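Local coordinates for probable porin (Pseudomonas aeruginosa, PDB 2Y0H), which probably acts as an outer-membrane porin of the OprD family, letting small solutes cross the outer membrane through the water-filled lumen of its beta-barrel, at residues 203-207 against 274-278. Numbering follows the deposited sequence.
Sequences IYRQH and FPVLN
Residues 204-207 are extended and begin strand 204-216 of the barrel wall; the strand starts in a classic beta bulge, Ile203 and Tyr204 both facing Leu200. Residues 274-278 form an irregular but stretched-out piece of the loop joining strands 259-269 and 300-309. The backbones stay well apart, the CA atoms of Tyr204 and Pro275 lying 8.3 Å from each other, so side chains must span the gap. Strand geometry sends every second residue to the loop: Tyr204 and Gln206 point their CA-to-CB bonds toward it, whereas Arg205 between them forms a salt bridge with Asp235. Tyr204, with chi1 in the p well, lays one ring face over the compact, rigid ring of Pro275 (CE2 to CB 4.2 Å), while Leu277 CD2 sits at the ring edge, 4.2 Å from Tyr204 CE1 and 3.5 Å from Tyr204 OH. Gln206, t at both chi1 and chi2, is long enough to reach the loop backbone: its NE2 has its strongest polar partner in Ser232 of the adjoining strand and also donates to Pro275 O (3.3 Å, N-H...O angle 158°). A water lies 2.7 Å from Gln206 OE1 and 3.0 Å from Pro275 O, bridging the two residues. Phe274 brings CE1 to 3.2 Å from Gln206 NE2 and packs its ring against Phe230. An amide thus gives a buried loop carbonyl a hydrogen-bond partner while apolar groups fill the space beside it, fastening a loop folded inward against the inner wall of the 18-stranded antiparallel beta-barrel, where, as in other OprD-family porins, inward-folded loops probably narrow the channel.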
loop_
_atom_site.group_PDB
_atom_site.type_symbol
_atom_site.label_atom_id
_atom_site.label_comp_id
_atom_site.label_asym_id
_atom_site.label_seq_id
_atom_site.Cartn_x
_atom_site.Cartn_y
_atom_site.Cartn_z
ATOM N N ILE A 203 2.639 20.166 8.928
ATOM C CA ILE A 203 3.382 19.867 7.705
ATOM C C ILE A 203 2.491 19.889 6.459
ATOM O O ILE A 203 2.689 20.720 5.571
ATOM C CB ILE A 203 4.163 18.537 7.823
ATOM C CG1 ILE A 203 5.230 18.684 8.898
ATOM C CG2 ILE A 203 4.786 18.136 6.467
ATOM C CD1 ILE A 203 6.016 17.418 9.198
ATOM N N TYR A 204 1.501 19.000 6.404
ATOM C CA TYR A 204 0.570 18.990 5.278
ATOM C C TYR A 204 -0.839 18.494 5.616
ATOM O O TYR A 204 -1.061 17.844 6.641
ATOM C CB TYR A 204 1.150 18.220 4.078
ATOM C CG TYR A 204 1.053 16.701 4.159
ATOM C CD1 TYR A 204 2.020 15.955 4.835
ATOM C CD2 TYR A 204 0.001 16.018 3.553
ATOM C CE1 TYR A 204 1.949 14.574 4.888
ATOM C CE2 TYR A 204 -0.082 14.635 3.607
ATOM C CZ TYR A 204 0.887 13.923 4.278
ATOM O OH TYR A 204 0.804 12.557 4.331
ATOM N N ARG A 205 -1.765 18.839 4.728
ATOM C CA ARG A 205 -3.171 18.420 4.751
ATOM C C ARG A 205 -3.467 17.780 3.404
ATOM O O ARG A 205 -2.991 18.253 2.384
ATOM C CB ARG A 205 -4.097 19.643 4.807
ATOM C CG ARG A 205 -4.250 20.312 6.112
ATOM C CD ARG A 205 -5.144 21.555 5.953
ATOM N NE ARG A 205 -5.113 22.320 7.191
ATOM C CZ ARG A 205 -6.184 22.754 7.847
ATOM N NH1 ARG A 205 -7.405 22.522 7.379
ATOM N NH2 ARG A 205 -6.026 23.422 8.980
ATOM N N GLN A 206 -4.315 16.763 3.387
ATOM C CA GLN A 206 -4.622 16.077 2.146
ATOM C C GLN A 206 -6.079 15.620 2.109
ATOM O O GLN A 206 -6.544 14.927 3.018
ATOM C CB GLN A 206 -3.697 14.877 2.007
ATOM C CG GLN A 206 -3.832 14.125 0.718
ATOM C CD GLN A 206 -2.687 13.139 0.526
ATOM O OE1 GLN A 206 -2.735 12.027 1.028
ATOM N NE2 GLN A 206 -1.655 13.558 -0.198
ATOM N N HIS A 207 -6.788 16.002 1.054
ATOM C CA HIS A 207 -8.173 15.581 0.870
ATOM C C HIS A 207 -8.202 14.543 -0.221
ATOM O O HIS A 207 -7.526 14.694 -1.229
ATOM C CB HIS A 207 -9.081 16.752 0.456
ATOM C CG HIS A 207 -9.196 17.829 1.490
ATOM N ND1 HIS A 207 -10.198 17.848 2.438
ATOM C CD2 HIS A 207 -8.437 18.926 1.721
ATOM C CE1 HIS A 207 -10.048 18.909 3.209
ATOM N NE2 HIS A 207 -8.982 19.574 2.800
ATOM N N PHE A 274 3.486 14.039 -5.354
ATOM C CA PHE A 274 2.433 13.603 -4.454
ATOM C C PHE A 274 2.983 13.268 -3.056
ATOM O O PHE A 274 3.848 12.402 -2.918
ATOM C CB PHE A 274 1.725 12.381 -5.045
ATOM C CG PHE A 274 0.589 11.873 -4.209
ATOM C CD1 PHE A 274 -0.485 12.709 -3.893
ATOM C CD2 PHE A 274 0.585 10.557 -3.741
ATOM C CE1 PHE A 274 -1.543 12.250 -3.130
ATOM C CE2 PHE A 274 -0.473 10.076 -2.968
ATOM C CZ PHE A 274 -1.545 10.923 -2.663
ATOM N N PRO A 275 2.479 13.955 -2.020
ATOM C CA PRO A 275 2.944 13.719 -0.644
ATOM C C PRO A 275 2.466 12.381 -0.087
ATOM O O PRO A 275 1.262 12.096 -0.112
ATOM C CB PRO A 275 2.306 14.866 0.144
ATOM C CG PRO A 275 1.917 15.896 -0.906
ATOM C CD PRO A 275 1.555 15.099 -2.104
ATOM N N VAL A 276 3.410 11.564 0.377
ATOM C CA VAL A 276 3.100 10.399 1.202
ATOM C C VAL A 276 3.923 10.477 2.465
ATOM O O VAL A 276 4.976 11.125 2.480
ATOM C CB VAL A 276 3.412 9.062 0.481
ATOM C CG1 VAL A 276 2.355 8.765 -0.565
ATOM C CG2 VAL A 276 4.810 9.096 -0.159
ATOM N N LEU A 277 3.453 9.815 3.522
ATOM C CA LEU A 277 4.228 9.681 4.756
ATOM C C LEU A 277 5.546 8.935 4.513
ATOM O O LEU A 277 5.611 8.025 3.683
ATOM C CB LEU A 277 3.412 8.953 5.830
ATOM C CG LEU A 277 2.151 9.684 6.312
ATOM C CD1 LEU A 277 1.315 8.813 7.251
ATOM C CD2 LEU A 277 2.527 11.000 6.984
ATOM N N ASN A 278 6.586 9.321 5.247
ATOM C CA ASN A 278 7.896 8.679 5.147
ATOM C C ASN A 278 7.825 7.197 5.525
ATOM O O ASN A 278 6.872 6.754 6.168
ATOM C CB ASN A 278 8.874 9.359 6.099
ATOM C CG ASN A 278 8.475 9.156 7.535
ATOM O OD1 ASN A 278 7.459 9.690 7.986
ATOM N ND2 ASN A 278 9.227 8.326 8.249
HETATM O O HOH W 1 -0.920 10.105 0.498
#